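Local coordinates for gluconate kinase (Lactobacillus acidophilus, PDB 3LL3), which probably phosphorylates a sugar substrate such as gluconate or D-xylulose with ATP, as a member of the FGGY family of carbohydrate kinases, at residues 301-304 and 305-309; 337-340 and 341-345. All blocks are in the same frame, centred on the assembly; numbering follows the deposited sequence.

Contact 1 (301-304 and 305-309); sequences IVFN and WARQT. With ATP (adenosine-5'-triphosphate), chain C.
Ala306 N bonds to Val302 O (2.9 Å, N-H...O angle 165°), the straightest of four successive i to i+4 backbone bonds that join 301-304 to 305-309 within the helix 300-311; Trp305 N, Arg307 N and Gln308 N bond in the same way to Ile301 O, Phe303 O and Asn304 O. One turn on, Trp305 O is gripped twice, by Thr309 N and by Thr309 OG1, the latter at 2.9 Å; the same hydroxyl oxygen lies over the rim of one face of the indole. The chain of Arg307 runs straight to CG and CD and then bends at chi3, which brings its guanidinium across the amide of Asn304 at a slant, the planes 59° apart; NH1 is fixed by the carbonyl of Glu315. Asn304 CB lies 3.5 Å from ATP O2'.

Among the packing contacts, the indole of Trp305 offers its edge to Val302 O, 3.9 Å from CE3, while NE1 bonds to His363 O of the second subunit. Ala306 CB rests 3.6 Å from Val302 O, and its side chain also touches Phe320. Phe303, with CG anti to the backbone N (chi1 176°), sets one face of its ring against the adenine, with ATP N3 over the rim, 3.8 Å from CD1. Phe320 meets this ring edge-to-face, and Pro317 and Leu321 of helix 317-325 add to the packing around it. Ile301 N reaches to 3.3 Å from ATP O3', close to Thr261. A helix that faces ribose and base through Ile301, Phe303 and Asn304 and also packs on the second subunit through Ile301, Trp305 and Thr309 forms one wall of the nucleotide pocket in this FGGY kinase, a member of the actin-like ATPase clan.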
loop_
_atom_site.group_PDB
_atom_site.type_symbol
_atom_site.label_atom_id
_atom_site.label_comp_id
_atom_site.label_asym_id
_atom_site.label_seq_id
_atom_site.Cartn_x
_atom_site.Cartn_y
_atom_site.Cartn_z
ATOM N N ILE A 301 3.539 12.332 -13.341
ATOM C CA ILE A 301 4.823 11.762 -12.953
ATOM C C ILE A 301 4.629 10.425 -12.235
ATOM O O ILE A 301 5.439 9.508 -12.355
ATOM C CB ILE A 301 5.632 12.741 -12.051
ATOM C CG1 ILE A 301 7.053 12.226 -11.828
ATOM C CG2 ILE A 301 4.930 12.981 -10.684
ATOM C CD1 ILE A 301 8.038 13.339 -11.425
ATOM N N VAL A 302 3.534 10.326 -11.492
ATOM C CA VAL A 302 3.196 9.111 -10.776
ATOM C C VAL A 302 2.547 8.087 -11.721
ATOM O O VAL A 302 2.794 6.886 -11.617
ATOM C CB VAL A 302 2.290 9.407 -9.552
ATOM C CG1 VAL A 302 1.756 8.104 -8.955
ATOM C CG2 VAL A 302 3.079 10.200 -8.489
ATOM N N PHE A 303 1.747 8.570 -12.663
ATOM C CA PHE A 303 1.249 7.712 -13.735
ATOM C C PHE A 303 2.417 7.080 -14.489
ATOM O O PHE A 303 2.408 5.898 -14.789
ATOM C CB PHE A 303 0.390 8.522 -14.704
ATOM C CG PHE A 303 -0.084 7.740 -15.893
ATOM C CD1 PHE A 303 0.654 7.721 -17.063
ATOM C CD2 PHE A 303 -1.256 6.992 -15.830
ATOM C CE1 PHE A 303 0.226 7.000 -18.171
ATOM C CE2 PHE A 303 -1.696 6.275 -16.931
ATOM C CZ PHE A 303 -0.946 6.274 -18.106
ATOM N N ASN A 304 3.422 7.889 -14.788
ATOM C CA ASN A 304 4.630 7.398 -15.410
ATOM C C ASN A 304 5.338 6.346 -14.561
ATOM O O ASN A 304 5.714 5.305 -15.074
ATOM C CB ASN A 304 5.586 8.546 -15.685
ATOM C CG ASN A 304 6.750 8.134 -16.557
ATOM O OD1 ASN A 304 7.916 8.202 -16.136
ATOM N ND2 ASN A 304 6.448 7.707 -17.777
ATOM N N TRP A 305 5.531 6.623 -13.270
ATOM C CA TRP A 305 6.137 5.631 -12.376
ATOM C C TRP A 305 5.374 4.304 -12.404
ATOM O O TRP A 305 5.982 3.240 -12.508
ATOM C CB TRP A 305 6.246 6.144 -10.935
ATOM C CG TRP A 305 6.580 5.049 -9.958
ATOM C CD1 TRP A 305 7.832 4.625 -9.587
ATOM C CD2 TRP A 305 5.650 4.230 -9.230
ATOM N NE1 TRP A 305 7.733 3.602 -8.666
ATOM C CE2 TRP A 305 6.408 3.337 -8.435
ATOM C CE3 TRP A 305 4.251 4.171 -9.166
ATOM C CZ2 TRP A 305 5.812 2.393 -7.593
ATOM C CZ3 TRP A 305 3.660 3.227 -8.329
ATOM C CH2 TRP A 305 4.443 2.348 -7.553
ATOM N N ALA A 306 4.048 4.370 -12.302
ATOM C CA ALA A 306 3.222 3.161 -12.293
ATOM C C ALA A 306 3.306 2.390 -13.605
ATOM O O ALA A 306 3.286 1.160 -13.605
ATOM C CB ALA A 306 1.773 3.489 -11.969
ATOM N N ARG A 307 3.397 3.129 -14.709
ATOM C CA ARG A 307 3.448 2.549 -16.047
ATOM C C ARG A 307 4.710 1.715 -16.216
ATOM O O ARG A 307 4.665 0.624 -16.788
ATOM C CB ARG A 307 3.391 3.654 -17.116
ATOM C CG ARG A 307 3.570 3.156 -18.536
ATOM C CD ARG A 307 3.494 4.285 -19.559
ATOM N NE ARG A 307 4.647 5.178 -19.476
ATOM C CZ ARG A 307 5.910 4.794 -19.658
ATOM N NH1 ARG A 307 6.199 3.528 -19.929
ATOM N NH2 ARG A 307 6.895 5.676 -19.561
ATOM N N GLN A 308 5.826 2.237 -15.710
ATOM C CA GLN A 308 7.116 1.560 -15.788
ATOM C C GLN A 308 7.308 0.481 -14.729
ATOM O O GLN A 308 8.074 -0.457 -14.934
ATOM C CB GLN A 308 8.252 2.563 -15.607
ATOM C CG GLN A 308 8.447 3.549 -16.749
ATOM C CD GLN A 308 9.792 4.236 -16.654
ATOM O OE1 GLN A 308 9.893 5.387 -16.202
ATOM N NE2 GLN A 308 10.849 3.516 -17.044
ATOM N N THR A 309 6.644 0.630 -13.588
ATOM C CA THR A 309 6.893 -0.240 -12.440
ATOM C C THR A 309 5.914 -1.405 -12.392
ATOM O O THR A 309 6.318 -2.544 -12.178
ATOM C CB THR A 309 6.843 0.550 -11.121
ATOM O OG1 THR A 309 7.886 1.521 -11.126
ATOM C CG2 THR A 309 7.021 -0.359 -9.917
HETATM P PG ATP C . 4.520 21.352 -20.228
HETATM O O1G ATP C . 5.120 20.246 -21.315
HETATM O O2G ATP C . 3.297 22.233 -20.926
HETATM O O3G ATP C . 5.600 22.221 -19.765
HETATM P PB ATP C . 4.282 18.980 -18.639
HETATM O O1B ATP C . 3.547 18.590 -17.220
HETATM O O2B ATP C . 5.725 18.783 -18.578
HETATM O O3B ATP C . 3.883 20.566 -18.923
HETATM P PA ATP C . 2.248 17.416 -20.103
HETATM O O1A ATP C . 0.979 18.394 -19.756
HETATM O O2A ATP C . 2.212 16.927 -21.475
HETATM O O3A ATP C . 3.757 18.077 -19.928
HETATM O "O5'" ATP C . 2.110 16.117 -19.103
HETATM C "C5'" ATP C . 3.179 15.202 -19.049
HETATM C "C4'" ATP C . 2.668 13.914 -18.450
HETATM O "O4'" ATP C . 1.628 13.220 -19.120
HETATM C "C3'" ATP C . 3.647 12.843 -17.884
HETATM O "O3'" ATP C . 3.922 12.958 -16.519
HETATM C "C2'" ATP C . 3.073 11.480 -18.415
HETATM O "O2'" ATP C . 3.267 10.415 -17.525
HETATM C "C1'" ATP C . 1.643 11.882 -18.702
HETATM N N9 ATP C . 1.034 11.154 -19.806
HETATM C C8 ATP C . 1.511 10.984 -21.055
HETATM N N7 ATP C . 0.495 10.311 -21.789
HETATM C C5 ATP C . -0.607 10.106 -20.928
HETATM C C6 ATP C . -1.874 9.510 -21.124
HETATM N N6 ATP C . -2.227 8.997 -22.442
HETATM N N1 ATP C . -2.755 9.455 -20.119
HETATM C C2 ATP C . -2.447 9.969 -18.879
HETATM N N3 ATP C . -1.204 10.550 -18.697
HETATM C C4 ATP C . -0.307 10.608 -19.721
#

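Contact 2 (337-340 and 341-345); sequences LPYL and GGERA. With DXP (1-deoxy-D-xylulose-5-phosphate), chain D; XUL (D-xylulose), chain E.
Tyr339 and Glu343 meet with the tyrosine CG anti to its carbonyl carbon and the glutamate CG anti to its N (chi1 -173°), the glutamate chain then bending at chi2. CB and CG of Glu343 lie against Tyr339 CD1, CB 3.9 Å away, and the side chains cross at about a right angle. Between them the backbone makes a type I beta turn from Tyr339 to Gly342, closed by a weak bond from Gly342 N to Tyr339 O (3.5 Å). Tyr339 is also the centre of an inverse gamma turn, in which Leu340 N bonds to Pro338 O at 2.6 Å. Gly342 has the positive phi that glycine accepts readily.

The bend in Glu343 carries OE1 back to Arg344 N, 2.6 Å away, which it takes with its anti lone pair. OE1 also meets Asn297 N and OE2 meets Asn298 ND2, holding the buried carboxylate on both oxygens.

Arg344 extends to the two ligands. Its NH1 donates to XUL O3 (2.7 Å, 158°), NE is fixed by Asn297 OD1, and CG passes 3.7 Å from DXP O3P. A leucine in its place would probably leave XUL O3 without this donor and Asn297 OD1 without its NE partner. The loop thus presents a guanidinium beside both a sugar hydroxyl and a phosphate, whose negative charge it probably helps to balance, and the bond from Glu343 OE1 to Arg344 N probably helps to position the backbone that carries it.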
loop_
_atom_site.group_PDB
_atom_site.type_symbol
_atom_site.label_atom_id
_atom_site.label_comp_id
_atom_site.label_asym_id
_atom_site.label_seq_id
_atom_site.Cartn_x
_atom_site.Cartn_y
_atom_site.Cartn_z
ATOM N N LEU A 337 -2.718 5.834 -2.264
ATOM C CA LEU A 337 -2.303 7.191 -1.892
ATOM C C LEU A 337 -1.095 7.547 -2.765
ATOM O O LEU A 337 -0.074 6.871 -2.718
ATOM C CB LEU A 337 -1.963 7.289 -0.397
ATOM C CG LEU A 337 -3.040 6.873 0.620
ATOM C CD1 LEU A 337 -2.545 7.011 2.074
ATOM C CD2 LEU A 337 -4.304 7.691 0.415
ATOM N N PRO A 338 -1.218 8.604 -3.585
ATOM C CA PRO A 338 -0.244 8.857 -4.662
ATOM C C PRO A 338 1.014 9.622 -4.251
ATOM O O PRO A 338 1.753 10.063 -5.133
ATOM C CB PRO A 338 -1.026 9.723 -5.654
ATOM C CG PRO A 338 -2.157 10.310 -4.881
ATOM C CD PRO A 338 -2.325 9.573 -3.581
ATOM N N TYR A 339 1.274 9.764 -2.958
ATOM C CA TYR A 339 2.313 10.699 -2.525
ATOM C C TYR A 339 3.751 10.240 -2.738
ATOM O O TYR A 339 4.556 10.316 -1.814
ATOM C CB TYR A 339 2.125 11.038 -1.063
ATOM C CG TYR A 339 0.696 11.254 -0.648
ATOM C CD1 TYR A 339 -0.122 12.160 -1.308
ATOM C CD2 TYR A 339 0.189 10.601 0.456
ATOM C CE1 TYR A 339 -1.431 12.376 -0.880
ATOM C CE2 TYR A 339 -1.102 10.789 0.871
ATOM C CZ TYR A 339 -1.909 11.681 0.210
ATOM O OH TYR A 339 -3.195 11.850 0.675
ATOM N N LEU A 340 4.086 9.816 -3.950
ATOM C CA LEU A 340 5.439 9.335 -4.244
ATOM C C LEU A 340 6.571 10.356 -3.966
ATOM O O LEU A 340 7.577 10.015 -3.363
ATOM C CB LEU A 340 5.512 8.776 -5.676
ATOM C CG LEU A 340 5.295 7.252 -5.787
ATOM C CD1 LEU A 340 4.005 6.863 -5.141
ATOM C CD2 LEU A 340 5.282 6.836 -7.234
ATOM N N GLY A 341 6.407 11.607 -4.376
ATOM C CA GLY A 341 7.460 12.599 -4.150
ATOM C C GLY A 341 7.246 13.546 -2.978
ATOM O O GLY A 341 7.569 14.727 -3.076
ATOM N N GLY A 342 6.711 13.049 -1.865
ATOM C CA GLY A 342 6.193 13.950 -0.849
ATOM C C GLY A 342 5.037 14.696 -1.496
ATOM O O GLY A 342 4.716 14.441 -2.670
ATOM N N GLU A 343 4.392 15.606 -0.775
ATOM C CA GLU A 343 3.262 16.317 -1.378
ATOM C C GLU A 343 3.075 17.729 -0.840
ATOM O O GLU A 343 3.285 17.981 0.357
ATOM C CB GLU A 343 1.966 15.504 -1.194
ATOM C CG GLU A 343 0.757 16.062 -1.937
ATOM C CD GLU A 343 1.059 16.336 -3.399
ATOM O OE1 GLU A 343 1.729 17.360 -3.710
ATOM O OE2 GLU A 343 0.621 15.528 -4.241
ATOM N N ARG A 344 2.693 18.650 -1.724
ATOM C CA ARG A 344 2.255 19.965 -1.296
ATOM C C ARG A 344 0.747 19.877 -1.030
ATOM O O ARG A 344 0.346 19.121 -0.158
ATOM C CB ARG A 344 2.696 21.054 -2.296
ATOM C CG ARG A 344 4.201 21.340 -2.157
ATOM C CD ARG A 344 4.770 22.282 -3.222
ATOM N NE ARG A 344 4.744 21.660 -4.538
ATOM C CZ ARG A 344 4.683 22.333 -5.684
ATOM N NH1 ARG A 344 4.648 23.658 -5.676
ATOM N NH2 ARG A 344 4.644 21.677 -6.842
ATOM N N ALA A 345 -0.099 20.609 -1.746
ATOM C CA ALA A 345 -1.533 20.431 -1.520
ATOM C C ALA A 345 -1.904 19.014 -1.929
ATOM O O ALA A 345 -1.350 18.510 -2.900
ATOM C CB ALA A 345 -2.352 21.430 -2.324
HETATM C C1 DXP D . 13.084 15.415 0.302
HETATM C C2 DXP D . 12.542 14.866 -1.051
HETATM C C3 DXP D . 12.079 15.917 -2.091
HETATM C C4 DXP D . 11.019 16.809 -1.415
HETATM C C5 DXP D . 10.003 17.699 -2.174
HETATM O O2 DXP D . 12.162 13.745 -1.117
HETATM O O3 DXP D . 11.792 15.334 -3.301
HETATM O O4 DXP D . 10.435 16.070 -0.389
HETATM O O5 DXP D . 8.661 17.640 -1.769
HETATM P P DXP D . 7.617 18.910 -1.534
HETATM O O2P DXP D . 7.865 19.544 -0.094
HETATM O O1P DXP D . 7.661 19.888 -2.803
HETATM O O3P DXP D . 6.296 18.436 -1.371
HETATM C C1 XUL E . 1.969 28.090 -8.335
HETATM C C2 XUL E . 3.009 27.509 -7.361
HETATM C C3 XUL E . 4.256 26.756 -7.903
HETATM C C4 XUL E . 4.541 26.929 -9.408
HETATM C C5 XUL E . 5.061 28.329 -9.786
HETATM O O1 XUL E . 0.741 27.420 -8.179
HETATM O O2 XUL E . 2.819 27.603 -6.171
HETATM O O3 XUL E . 4.094 25.376 -7.687
HETATM O O4 XUL E . 5.512 25.972 -9.764
HETATM O O5 XUL E . 5.792 28.295 -10.988
#

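Going from the N terminus, contact 1 comes first, within helix 300-311, and contact 2 follows in the loop between strands 335-337 and 354-359. Each spans a continuous run, so neither closes a long loop; they stand in series, neither nesting nor crossing. Their centres lie about 14 Å apart, on the same side of the chain's centre. They meet where Leu340 CD2 packs 3.3 Å from Trp305 CD2, and where Val302 CG2 reaches Pro338 O at 3.6 Å. Helix 365-388 touches both, through Val302 and Phe303 on one hand and Tyr339 and Glu343 on the other. Through this seam the ATP-binding helix adjoins the loop facing D-xylulose and DXP.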